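Local coordinates for thioesterase superfamily protein (Shewanella loihica, PDB 2PRX), which probably hydrolyses thioesters and belongs to the hotdog-fold thioesterase superfamily, at residues Gln39-His43 against His69-Ser73; Pro54-Tyr58 against Pro107-Gly111; Arg94-Leu100 against His145-Met151; Glu113-Glu119 against Val130-Ala136. All blocks are in the same frame, centred on the assembly; numbering follows the deposited sequence.

Contact 1: residues Gln39-His43 against His69-Ser73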
loop_
_atom_site.group_PDB
_atom_site.type_symbol
_atom_site.label_atom_id
_atom_site.label_comp_id
_atom_site.label_asym_id
_atom_site.label_seq_id
_atom_site.Cartn_x
_atom_site.Cartn_y
_atom_site.Cartn_z
ATOM N N GLN A 39 -13.343 -18.822 2.087
ATOM C CA GLN A 39 -12.600 -17.599 2.324
ATOM C C GLN A 39 -11.166 -18.014 2.640
ATOM O O GLN A 39 -10.790 -19.159 2.921
ATOM C CB GLN A 39 -13.154 -16.783 3.487
ATOM C CG GLN A 39 -14.581 -16.321 3.335
ATOM C CD GLN A 39 -15.149 -15.673 4.581
ATOM O OE1 GLN A 39 -14.415 -15.335 5.509
ATOM N NE2 GLN A 39 -16.461 -15.485 4.597
ATOM N N THR A 40 -10.289 -17.035 2.598
ATOM C CA THR A 40 -8.919 -17.257 3.069
ATOM C C THR A 40 -8.781 -16.377 4.295
ATOM O O THR A 40 -9.704 -15.580 4.530
ATOM C CB THR A 40 -7.861 -16.937 2.015
ATOM O OG1 THR A 40 -7.816 -15.505 1.793
ATOM C CG2 THR A 40 -8.196 -17.562 0.669
ATOM N N ILE A 41 -7.702 -16.520 5.043
ATOM C CA ILE A 41 -7.479 -15.731 6.248
ATOM C C ILE A 41 -6.007 -15.710 6.639
ATOM O O ILE A 41 -5.221 -16.602 6.326
ATOM C CB ILE A 41 -8.328 -16.261 7.424
ATOM C CG1 ILE A 41 -8.222 -15.474 8.720
ATOM C CG2 ILE A 41 -8.005 -17.734 7.658
ATOM C CD1 ILE A 41 -9.382 -15.601 9.669
ATOM N N ALA A 42 -5.632 -14.617 7.314
ATOM C CA ALA A 42 -4.321 -14.409 7.883
ATOM C C ALA A 42 -4.432 -13.473 9.085
ATOM O O ALA A 42 -5.429 -12.769 9.270
ATOM C CB ALA A 42 -3.327 -13.907 6.843
ATOM N N HIS A 43 -3.362 -13.520 9.850
ATOM C CA HIS A 43 -3.143 -12.709 11.036
ATOM C C HIS A 43 -1.737 -12.138 11.059
ATOM O O HIS A 43 -0.804 -12.756 10.542
ATOM C CB HIS A 43 -3.388 -13.589 12.268
ATOM C CG HIS A 43 -4.826 -13.971 12.428
ATOM N ND1 HIS A 43 -5.314 -15.185 11.980
ATOM C CD2 HIS A 43 -5.881 -13.326 12.982
ATOM C CE1 HIS A 43 -6.602 -15.265 12.251
ATOM N NE2 HIS A 43 -6.974 -14.160 12.856
ATOM N N HIS A 69 -1.741 -10.781 1.154
ATOM C CA HIS A 69 -2.795 -11.770 1.455
ATOM C C HIS A 69 -3.655 -11.997 0.222
ATOM O O HIS A 69 -4.106 -13.112 -0.045
ATOM C CB HIS A 69 -3.623 -11.301 2.645
ATOM C CG HIS A 69 -4.788 -12.198 2.969
ATOM N ND1 HIS A 69 -4.618 -13.498 3.414
ATOM C CD2 HIS A 69 -6.113 -11.984 2.919
ATOM C CE1 HIS A 69 -5.816 -14.027 3.617
ATOM N NE2 HIS A 69 -6.749 -13.139 3.329
ATOM N N GLY A 70 -3.887 -10.931 -0.539
ATOM C CA GLY A 70 -4.763 -10.925 -1.699
ATOM C C GLY A 70 -4.194 -11.723 -2.855
ATOM O O GLY A 70 -4.877 -12.390 -3.637
ATOM N N THR A 71 -2.867 -11.635 -2.964
ATOM C CA THR A 71 -2.136 -12.377 -3.977
ATOM C C THR A 71 -2.065 -13.833 -3.523
ATOM O O THR A 71 -2.270 -14.726 -4.333
ATOM C CB THR A 71 -0.728 -11.821 -4.215
ATOM O OG1 THR A 71 -0.815 -10.561 -4.895
ATOM C CG2 THR A 71 0.061 -12.754 -5.122
ATOM N N GLY A 72 -1.774 -13.999 -2.230
ATOM C CA GLY A 72 -1.767 -15.353 -1.670
ATOM C C GLY A 72 -3.121 -15.993 -1.969
ATOM O O GLY A 72 -3.219 -17.074 -2.559
ATOM N N SER A 73 -4.175 -15.291 -1.567
ATOM C CA SER A 73 -5.534 -15.727 -1.838
ATOM C C SER A 73 -5.745 -16.047 -3.316
ATOM O O SER A 73 -6.395 -17.043 -3.634
ATOM C CB SER A 73 -6.562 -14.664 -1.442
ATOM O OG SER A 73 -6.428 -14.271 -0.096
#
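Here the long helix of the hotdog fold meets one strand of the sheet that curves around it. The contact is buried but small, with 186 Å² covered. The short axes of strand 39-43 and helix 69-73 come within 9.0 Å and run at 143° to each other. His69 opens the helical segment and has the most surface covered. Its ring lies along the strand: His69 CE1 is 3.4 Å from Ile41 N, close to the ring plane, and His69 ND1 is 3.7 Å from Ala42 CB. His69 NE2 is 3.0 Å from Thr40 OG1. On the other ring nitrogen, ND1 is hydrogen-bonded to Ser33. One helical turn later, Ser73 returns to the strand. Ser73 N bonds to His69 O at 2.7 Å, and Ser73 OG bonds to the same carbonyl oxygen at 2.6 Å. Thr40 OG1 in turn donates to Ser73 OG at 2.6 Å. A short polar chain therefore leads from the strand hydroxyl through Ser73 to the helix backbone. Thr40 and Ala42 alternate with Ile41, so both direct CA-to-CB toward the helix while Ile41 directs it away. Strand 39-44 lies between strands 34-36 and 114-122. Thr40 and Ala42 pair by backbone hydrogen bonds with Gly118 and Leu116, Ile41 pairs with Tyr34, and Leu116 also touches His69.

Contact 2: residues Pro54-Tyr58 against Pro107-Gly111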
loop_
_atom_site.group_PDB
_atom_site.type_symbol
_atom_site.label_atom_id
_atom_site.label_comp_id
_atom_site.label_asym_id
_atom_site.label_seq_id
_atom_site.Cartn_x
_atom_site.Cartn_y
_atom_site.Cartn_z
ATOM N N PRO A 54 1.549 7.789 17.207
ATOM C CA PRO A 54 1.476 6.921 18.382
ATOM C C PRO A 54 0.101 6.296 18.572
ATOM O O PRO A 54 -0.950 6.923 18.487
ATOM C CB PRO A 54 1.750 7.859 19.557
ATOM C CG PRO A 54 2.620 8.922 18.969
ATOM C CD PRO A 54 2.176 9.083 17.550
ATOM N N GLY A 55 0.163 4.993 18.867
ATOM C CA GLY A 55 -1.024 4.261 19.257
ATOM C C GLY A 55 -1.691 3.521 18.111
ATOM O O GLY A 55 -2.592 2.722 18.382
ATOM N N PHE A 56 -1.268 3.816 16.891
ATOM C CA PHE A 56 -1.866 3.267 15.685
ATOM C C PHE A 56 -0.803 2.776 14.698
ATOM O O PHE A 56 0.370 3.134 14.794
ATOM C CB PHE A 56 -2.762 4.284 14.980
ATOM C CG PHE A 56 -3.875 4.853 15.843
ATOM C CD1 PHE A 56 -5.034 4.151 16.104
ATOM C CD2 PHE A 56 -3.715 6.119 16.391
ATOM C CE1 PHE A 56 -6.026 4.691 16.901
ATOM C CE2 PHE A 56 -4.708 6.669 17.175
ATOM C CZ PHE A 56 -5.870 5.962 17.433
ATOM N N VAL A 57 -1.267 1.965 13.771
ATOM C CA VAL A 57 -0.496 1.223 12.812
ATOM C C VAL A 57 -0.383 1.902 11.455
ATOM O O VAL A 57 -1.356 2.365 10.872
ATOM C CB VAL A 57 -1.112 -0.167 12.522
ATOM C CG1 VAL A 57 -0.410 -0.793 11.317
ATOM C CG2 VAL A 57 -1.049 -1.056 13.749
ATOM N N TYR A 58 0.855 1.902 10.963
ATOM C CA TYR A 58 1.173 2.486 9.670
ATOM C C TYR A 58 0.286 1.967 8.556
ATOM O O TYR A 58 0.118 0.774 8.333
ATOM C CB TYR A 58 2.655 2.191 9.391
ATOM C CG TYR A 58 3.120 2.777 8.083
ATOM C CD1 TYR A 58 2.702 4.044 7.707
ATOM C CD2 TYR A 58 3.950 2.048 7.257
ATOM C CE1 TYR A 58 3.118 4.586 6.505
ATOM C CE2 TYR A 58 4.372 2.585 6.062
ATOM C CZ TYR A 58 3.952 3.844 5.698
ATOM O OH TYR A 58 4.386 4.365 4.502
ATOM N N PRO A 107 -8.942 4.207 12.037
ATOM C CA PRO A 107 -7.562 4.051 12.503
ATOM C C PRO A 107 -7.354 2.643 13.086
ATOM O O PRO A 107 -8.263 2.094 13.719
ATOM C CB PRO A 107 -7.406 5.099 13.590
ATOM C CG PRO A 107 -8.696 5.830 13.705
ATOM C CD PRO A 107 -9.702 5.199 12.810
ATOM N N THR A 108 -6.174 2.105 12.839
ATOM C CA THR A 108 -5.801 0.737 13.236
ATOM C C THR A 108 -4.928 0.760 14.476
ATOM O O THR A 108 -3.763 1.146 14.409
ATOM C CB THR A 108 -5.070 -0.000 12.109
ATOM O OG1 THR A 108 -5.861 0.100 10.912
ATOM C CG2 THR A 108 -4.972 -1.493 12.405
ATOM N N PRO A 109 -5.485 0.386 15.624
ATOM C CA PRO A 109 -4.724 0.408 16.876
ATOM C C PRO A 109 -3.465 -0.439 16.842
ATOM O O PRO A 109 -3.364 -1.511 16.245
ATOM C CB PRO A 109 -5.697 -0.181 17.901
ATOM C CG PRO A 109 -7.035 0.124 17.318
ATOM C CD PRO A 109 -6.875 -0.047 15.832
HETATM N N MSE A 110 -2.450 0.101 17.524
HETATM C CA MSE A 110 -1.186 -0.584 17.687
HETATM C C MSE A 110 -1.317 -1.600 18.831
HETATM O O MSE A 110 -2.144 -1.376 19.712
HETATM C CB MSE A 110 -0.035 0.369 17.985
HETATM C CG MSE A 110 1.304 -0.280 18.294
HETATM SE SE MSE A 110 1.931 -1.442 16.873
HETATM C CE MSE A 110 2.249 0.093 15.753
ATOM N N GLY A 111 -0.502 -2.629 18.757
ATOM C CA GLY A 111 -0.271 -3.639 19.754
ATOM C C GLY A 111 -1.343 -4.705 19.807
ATOM O O GLY A 111 -1.507 -5.365 20.828
#
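Phe56 has the most surface buried by this contact, followed by Val57 and Met110. Phe56 is bridged to Pro109 through the backbone, with their CA atoms 4.2 Å apart. Its CB touches the other segment, while Phe56 CD1 on the ring lies 3.6 Å from Pro107 CB. Two hydrogen bonds flank Phe56: Val57 N to Thr108 O at 2.7 Å, and Met110 N to Gly55 O at 2.8 Å. This is a single beta bridge between two loops of the hotdog fold. One leads into helix 59-78, with Tyr58 as its N-cap residue; the other joins strand 95-104 to strand 114-122. The bridge ties the start of the central helix to that connection. Val57 packs against the second loop, its CG2 lying 3.4 Å from Pro109 O and 4.0 Å from CE of Met110, a selenomethionine. Met110 CE also approaches Phe56 O at 3.7 Å. Beyond the bridge, Val57 and Thr108 both touch Ile62 of the helix, and the Tyr58 ring meets Tyr19 of the second subunit.

Contact 3: residues Arg94-Leu100 against His145-Met151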
loop_
_atom_site.group_PDB
_atom_site.type_symbol
_atom_site.label_atom_id
_atom_site.label_comp_id
_atom_site.label_asym_id
_atom_site.label_seq_id
_atom_site.Cartn_x
_atom_site.Cartn_y
_atom_site.Cartn_z
ATOM N N ARG A 94 2.165 -18.401 -9.623
ATOM C CA ARG A 94 2.527 -17.068 -9.193
ATOM C C ARG A 94 1.544 -16.038 -9.762
ATOM O O ARG A 94 1.234 -16.040 -10.945
ATOM C CB ARG A 94 3.943 -16.684 -9.616
ATOM C CG ARG A 94 4.987 -17.767 -9.670
ATOM C CD ARG A 94 6.072 -17.490 -10.686
ATOM N NE ARG A 94 7.399 -17.433 -10.069
ATOM C CZ ARG A 94 8.542 -17.131 -10.667
ATOM N NH1 ARG A 94 8.583 -16.830 -11.957
ATOM N NH2 ARG A 94 9.666 -17.123 -9.959
ATOM N N PHE A 95 1.040 -15.201 -8.879
ATOM C CA PHE A 95 0.148 -14.100 -9.220
ATOM C C PHE A 95 0.792 -12.773 -8.788
ATOM O O PHE A 95 1.563 -12.770 -7.833
ATOM C CB PHE A 95 -1.202 -14.298 -8.544
ATOM C CG PHE A 95 -2.252 -14.967 -9.420
ATOM C CD1 PHE A 95 -2.123 -16.282 -9.831
ATOM C CD2 PHE A 95 -3.373 -14.257 -9.822
ATOM C CE1 PHE A 95 -3.079 -16.858 -10.642
ATOM C CE2 PHE A 95 -4.329 -14.818 -10.645
ATOM C CZ PHE A 95 -4.182 -16.130 -11.056
ATOM N N VAL A 96 0.448 -11.712 -9.480
ATOM C CA VAL A 96 0.818 -10.337 -9.193
ATOM C C VAL A 96 -0.375 -9.395 -9.116
ATOM O O VAL A 96 -1.426 -9.601 -9.725
ATOM C CB VAL A 96 1.738 -9.777 -10.302
ATOM C CG1 VAL A 96 3.104 -10.432 -10.233
ATOM C CG2 VAL A 96 1.065 -9.996 -11.650
ATOM N N THR A 97 -0.193 -8.298 -8.363
ATOM C CA THR A 97 -1.286 -7.341 -8.237
ATOM C C THR A 97 -1.336 -6.473 -9.486
ATOM O O THR A 97 -0.293 -5.970 -9.894
ATOM C CB THR A 97 -1.122 -6.439 -7.000
ATOM O OG1 THR A 97 -1.206 -7.206 -5.793
ATOM C CG2 THR A 97 -2.239 -5.404 -6.962
ATOM N N ALA A 98 -2.494 -6.285 -10.098
ATOM C CA ALA A 98 -2.608 -5.388 -11.249
ATOM C C ALA A 98 -3.241 -4.077 -10.818
ATOM O O ALA A 98 -2.922 -2.960 -11.237
ATOM C CB ALA A 98 -3.388 -6.065 -12.372
ATOM N N ALA A 99 -4.191 -4.211 -9.906
ATOM C CA ALA A 99 -4.820 -3.070 -9.264
ATOM C C ALA A 99 -5.183 -3.456 -7.834
ATOM O O ALA A 99 -5.605 -4.568 -7.504
ATOM C CB ALA A 99 -5.975 -2.640 -10.135
ATOM N N LEU A 100 -4.981 -2.514 -6.928
ATOM C CA LEU A 100 -5.343 -2.651 -5.530
ATOM C C LEU A 100 -5.894 -1.284 -5.082
ATOM O O LEU A 100 -5.121 -0.320 -5.106
ATOM C CB LEU A 100 -4.221 -3.063 -4.602
ATOM C CG LEU A 100 -4.548 -3.375 -3.140
ATOM C CD1 LEU A 100 -5.621 -4.450 -2.991
ATOM C CD2 LEU A 100 -3.282 -3.822 -2.414
ATOM N N HIS A 145 -9.836 -3.920 -2.464
ATOM C CA HIS A 145 -10.281 -4.535 -3.697
ATOM C C HIS A 145 -9.082 -4.773 -4.610
ATOM O O HIS A 145 -8.307 -3.927 -5.016
ATOM C CB HIS A 145 -11.356 -3.743 -4.460
ATOM C CG HIS A 145 -11.660 -4.366 -5.801
ATOM N ND1 HIS A 145 -12.550 -5.408 -5.933
ATOM C CD2 HIS A 145 -11.204 -4.128 -7.053
ATOM C CE1 HIS A 145 -12.637 -5.770 -7.193
ATOM N NE2 HIS A 145 -11.823 -5.010 -7.905
HETATM N N MSE A 146 -8.913 -6.020 -5.008
HETATM C CA MSE A 146 -7.782 -6.470 -5.753
HETATM C C MSE A 146 -8.182 -7.208 -7.028
HETATM O O MSE A 146 -9.127 -7.992 -7.008
HETATM C CB MSE A 146 -6.925 -7.433 -4.899
HETATM C CG MSE A 146 -5.964 -8.208 -5.780
HETATM SE SE MSE A 146 -4.675 -9.207 -4.757
HETATM C CE MSE A 146 -3.635 -7.602 -4.457
ATOM N N VAL A 147 -7.463 -6.924 -8.089
ATOM C CA VAL A 147 -7.399 -7.590 -9.360
ATOM C C VAL A 147 -5.974 -8.143 -9.479
ATOM O O VAL A 147 -5.055 -7.342 -9.678
ATOM C CB VAL A 147 -7.635 -6.732 -10.611
ATOM C CG1 VAL A 147 -7.178 -7.549 -11.818
ATOM C CG2 VAL A 147 -9.084 -6.296 -10.722
ATOM N N ALA A 148 -5.845 -9.452 -9.324
ATOM C CA ALA A 148 -4.580 -10.125 -9.453
ATOM C C ALA A 148 -4.568 -10.987 -10.712
ATOM O O ALA A 148 -5.521 -11.661 -11.107
ATOM C CB ALA A 148 -4.275 -10.944 -8.209
ATOM N N VAL A 149 -3.441 -10.927 -11.393
ATOM C CA VAL A 149 -3.202 -11.629 -12.634
ATOM C C VAL A 149 -1.972 -12.510 -12.516
ATOM O O VAL A 149 -1.120 -12.318 -11.654
ATOM C CB VAL A 149 -2.964 -10.654 -13.807
ATOM C CG1 VAL A 149 -4.166 -9.744 -13.984
ATOM C CG2 VAL A 149 -1.662 -9.934 -13.492
ATOM N N LYS A 150 -1.876 -13.515 -13.400
ATOM C CA LYS A 150 -0.760 -14.440 -13.237
ATOM C C LYS A 150 0.551 -13.720 -13.521
ATOM O O LYS A 150 0.559 -12.908 -14.450
ATOM C CB LYS A 150 -0.904 -15.665 -14.139
ATOM C CG LYS A 150 0.155 -16.737 -13.989
ATOM C CD LYS A 150 -0.209 -17.959 -14.811
ATOM C CE LYS A 150 0.997 -18.771 -15.249
ATOM N NZ LYS A 150 0.651 -20.206 -15.516
HETATM N N MSE A 151 1.579 -14.019 -12.732
HETATM C CA MSE A 151 2.857 -13.348 -12.923
HETATM C C MSE A 151 3.296 -13.485 -14.382
HETATM O O MSE A 151 3.454 -14.621 -14.853
HETATM C CB MSE A 151 3.944 -13.877 -11.991
HETATM C CG MSE A 151 5.234 -13.065 -12.111
HETATM SE SE MSE A 151 6.540 -13.679 -10.841
HETATM C CE MSE A 151 5.600 -12.907 -9.355
#
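A classic beta bulge interrupts this antiparallel strand pair of the hotdog sheet. Ala98 and Ala99 both face Val147, whose O accepts from Ala98 N at 2.8 Å and from Ala99 N at 3.3 Å. Val147 N bonds back to Ala99 O at 3.1 Å. The register shifts by one and the chain turns at Ala98. Before the bulge, Val96 and Val149 form a hydrogen-bonded pair: Val96 N to Val149 O is 2.7 Å and Val149 N to Val96 O is 2.9 Å. Val96 CG2 meets Val149 CG2 at 3.3 Å. Met151 N bonds to Arg94 O at 2.7 Å. Phe95 lays its ring face over Lys150 CA, a CH-pi contact 4.0 Å from the ring centroid. The same ring packs on Ala74, Ser75 and Ala78 of helix 59-78. Thr97 OG1 bonds to Asp67 of that helix. Strand 142-150 continues the sheet to strand 127-135. Ala99 and Leu100 pair with an antiparallel strand of the second subunit, so the sheet runs on across the dimer.

Contact 4: residues Glu113-Glu119 against Val130-Ala136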
loop_
_atom_site.group_PDB
_atom_site.type_symbol
_atom_site.label_atom_id
_atom_site.label_comp_id
_atom_site.label_asym_id
_atom_site.label_seq_id
_atom_site.Cartn_x
_atom_site.Cartn_y
_atom_site.Cartn_z
ATOM N N GLU A 113 -3.182 -7.977 17.439
ATOM C CA GLU A 113 -3.138 -8.906 16.309
ATOM C C GLU A 113 -4.092 -8.510 15.210
ATOM O O GLU A 113 -5.292 -8.289 15.439
ATOM C CB GLU A 113 -3.476 -10.294 16.882
ATOM C CG GLU A 113 -3.403 -11.449 15.916
ATOM C CD GLU A 113 -4.105 -12.705 16.444
ATOM O OE1 GLU A 113 -5.339 -12.807 16.289
ATOM O OE2 GLU A 113 -3.428 -13.581 17.015
ATOM N N LEU A 114 -3.640 -8.376 13.962
ATOM C CA LEU A 114 -4.528 -7.951 12.896
ATOM C C LEU A 114 -5.069 -9.160 12.129
ATOM O O LEU A 114 -4.296 -10.048 11.805
ATOM C CB LEU A 114 -3.807 -7.023 11.916
ATOM C CG LEU A 114 -2.989 -5.881 12.541
ATOM C CD1 LEU A 114 -2.035 -5.254 11.544
ATOM C CD2 LEU A 114 -3.915 -4.818 13.128
ATOM N N GLU A 115 -6.369 -9.169 11.846
ATOM C CA GLU A 115 -6.907 -10.291 11.066
ATOM C C GLU A 115 -7.242 -9.855 9.647
ATOM O O GLU A 115 -7.868 -8.832 9.374
ATOM C CB GLU A 115 -8.100 -10.922 11.789
ATOM C CG GLU A 115 -8.752 -12.099 11.097
ATOM C CD GLU A 115 -9.796 -12.838 11.909
ATOM O OE1 GLU A 115 -9.420 -13.657 12.785
ATOM O OE2 GLU A 115 -11.022 -12.644 11.694
ATOM N N LEU A 116 -6.811 -10.642 8.680
ATOM C CA LEU A 116 -7.073 -10.460 7.276
ATOM C C LEU A 116 -7.861 -11.630 6.682
ATOM O O LEU A 116 -7.351 -12.749 6.729
ATOM C CB LEU A 116 -5.757 -10.353 6.490
ATOM C CG LEU A 116 -5.049 -8.998 6.602
ATOM C CD1 LEU A 116 -4.118 -9.029 7.800
ATOM C CD2 LEU A 116 -4.314 -8.663 5.317
ATOM N N VAL A 117 -9.033 -11.328 6.165
ATOM C CA VAL A 117 -9.930 -12.287 5.535
ATOM C C VAL A 117 -10.201 -11.900 4.087
ATOM O O VAL A 117 -10.555 -10.764 3.787
ATOM C CB VAL A 117 -11.280 -12.412 6.269
ATOM C CG1 VAL A 117 -12.131 -13.508 5.639
ATOM C CG2 VAL A 117 -11.098 -12.693 7.753
ATOM N N GLY A 118 -10.082 -12.852 3.163
ATOM C CA GLY A 118 -10.307 -12.623 1.770
ATOM C C GLY A 118 -11.575 -13.280 1.236
ATOM O O GLY A 118 -11.878 -14.434 1.580
ATOM N N GLU A 119 -12.286 -12.518 0.424
ATOM C CA GLU A 119 -13.432 -12.975 -0.355
ATOM C C GLU A 119 -13.027 -13.171 -1.807
ATOM O O GLU A 119 -12.494 -12.288 -2.466
ATOM C CB GLU A 119 -14.590 -11.997 -0.221
ATOM C CG GLU A 119 -15.922 -12.344 -0.810
ATOM C CD GLU A 119 -16.188 -13.807 -1.087
ATOM O OE1 GLU A 119 -15.598 -14.667 -0.377
ATOM O OE2 GLU A 119 -16.969 -14.094 -2.020
ATOM N N VAL A 130 -10.381 -10.157 -5.838
ATOM C CA VAL A 130 -10.458 -10.545 -4.437
ATOM C C VAL A 130 -10.861 -9.368 -3.553
ATOM O O VAL A 130 -10.359 -8.272 -3.802
ATOM C CB VAL A 130 -9.138 -11.089 -3.861
ATOM C CG1 VAL A 130 -9.460 -11.808 -2.555
ATOM C CG2 VAL A 130 -8.369 -11.990 -4.808
ATOM N N GLU A 131 -11.696 -9.629 -2.561
ATOM C CA GLU A 131 -12.022 -8.595 -1.572
ATOM C C GLU A 131 -11.451 -8.979 -0.214
ATOM O O GLU A 131 -11.654 -10.087 0.285
ATOM C CB GLU A 131 -13.522 -8.377 -1.524
ATOM C CG GLU A 131 -14.039 -7.592 -0.337
ATOM C CD GLU A 131 -15.543 -7.416 -0.363
ATOM O OE1 GLU A 131 -16.051 -6.854 -1.364
ATOM O OE2 GLU A 131 -16.239 -7.827 0.587
ATOM N N ILE A 132 -10.708 -8.078 0.402
ATOM C CA ILE A 132 -9.940 -8.316 1.608
ATOM C C ILE A 132 -10.406 -7.293 2.653
ATOM O O ILE A 132 -10.722 -6.160 2.303
ATOM C CB ILE A 132 -8.426 -8.172 1.407
ATOM C CG1 ILE A 132 -7.833 -9.055 0.294
ATOM C CG2 ILE A 132 -7.646 -8.368 2.711
ATOM C CD1 ILE A 132 -7.767 -8.316 -1.037
ATOM N N ALA A 133 -10.470 -7.742 3.891
ATOM C CA ALA A 133 -10.911 -6.948 5.026
ATOM C C ALA A 133 -9.869 -7.085 6.115
ATOM O O ALA A 133 -9.656 -8.185 6.638
ATOM C CB ALA A 133 -12.271 -7.390 5.534
ATOM N N LEU A 134 -9.230 -5.986 6.490
ATOM C CA LEU A 134 -8.368 -6.048 7.663
ATOM C C LEU A 134 -9.083 -5.457 8.878
ATOM O O LEU A 134 -9.617 -4.356 8.740
ATOM C CB LEU A 134 -7.053 -5.313 7.447
ATOM C CG LEU A 134 -6.046 -5.353 8.598
ATOM C CD1 LEU A 134 -4.634 -5.492 8.055
ATOM C CD2 LEU A 134 -6.134 -4.119 9.487
ATOM N N SER A 135 -9.028 -6.187 9.978
ATOM C CA SER A 135 -9.584 -5.911 11.275
ATOM C C SER A 135 -8.545 -5.931 12.399
ATOM O O SER A 135 -7.468 -6.512 12.267
ATOM C CB SER A 135 -10.682 -6.933 11.580
ATOM O OG SER A 135 -11.576 -7.120 10.489
ATOM N N ALA A 136 -8.905 -5.298 13.473
ATOM C CA ALA A 136 -8.499 -5.051 14.823
ATOM C C ALA A 136 -9.710 -4.412 15.531
ATOM O O ALA A 136 -9.788 -4.244 16.732
ATOM C CB ALA A 136 -7.254 -4.192 14.918
#
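This is the paired body of a beta hairpin in the middle of the sheet, formed by strands 114-122 and 127-135. The two short axes run antiparallel at 159° and approach to 4.4 Å. Three hydrogen-bonded pairs hold them. Glu115 N bonds to Ser135 O at 2.9 Å, and Ser135 N to Glu115 O at 3.0 Å. Val117 N bonds to Ala133 O at 3.2 Å, and Ala133 N to Val117 O at 3.0 Å. Glu119 N lies only 2.5 Å from Glu131 O, while Glu131 N reaches Glu119 O at 2.8 Å. In the hotdog fold such a sheet wraps a long helix, and the side chains divide accordingly. Leu116, Leu134 and Ile132 share one face. Leu116 CD1 meets Leu134 CD1 at 3.6 Å, and Leu116 CD2 lies 4.2 Å from Ile132 CG2. Leu116 and Ile132 also touch His69 of helix 59-78. Gly118, without a side chain, forms a non-hydrogen-bonded pair with Ile132, their CA atoms 4.3 Å apart. Glu115, Val117, Glu119, Glu131, Ala133 and Ser135 occupy the other face, where Glu115 OE1 is hydrogen-bonded to His43. Near the open end of the hairpin, Leu114 CD2 packs on Ala136 CB at 3.8 Å.

How the contacts relate
Contacts 1, 3 and 4 share one curved sheet and the helix it wraps. Contacts 1 and 4 are closest, with centres 8 Å apart. Ala42 O is 2.6 Å from Leu116 N, and His43 NE2 is 2.5 Å from Glu115 OE1. Contact 3 joins contact 4 through Met146 O and Val130 N, 2.8 Å apart; contact 4 is nested in the loop that contact 3 closes. Contact 3 also meets the helix of contact 1, where Met146 SE is 3.2 Å from Gly70 C. Contact 2 is more remote, its centre about 27 Å from that of contact 3. It touches contact 4 through Thr108 CG2 and Leu114 CD2, 3.6 Å apart.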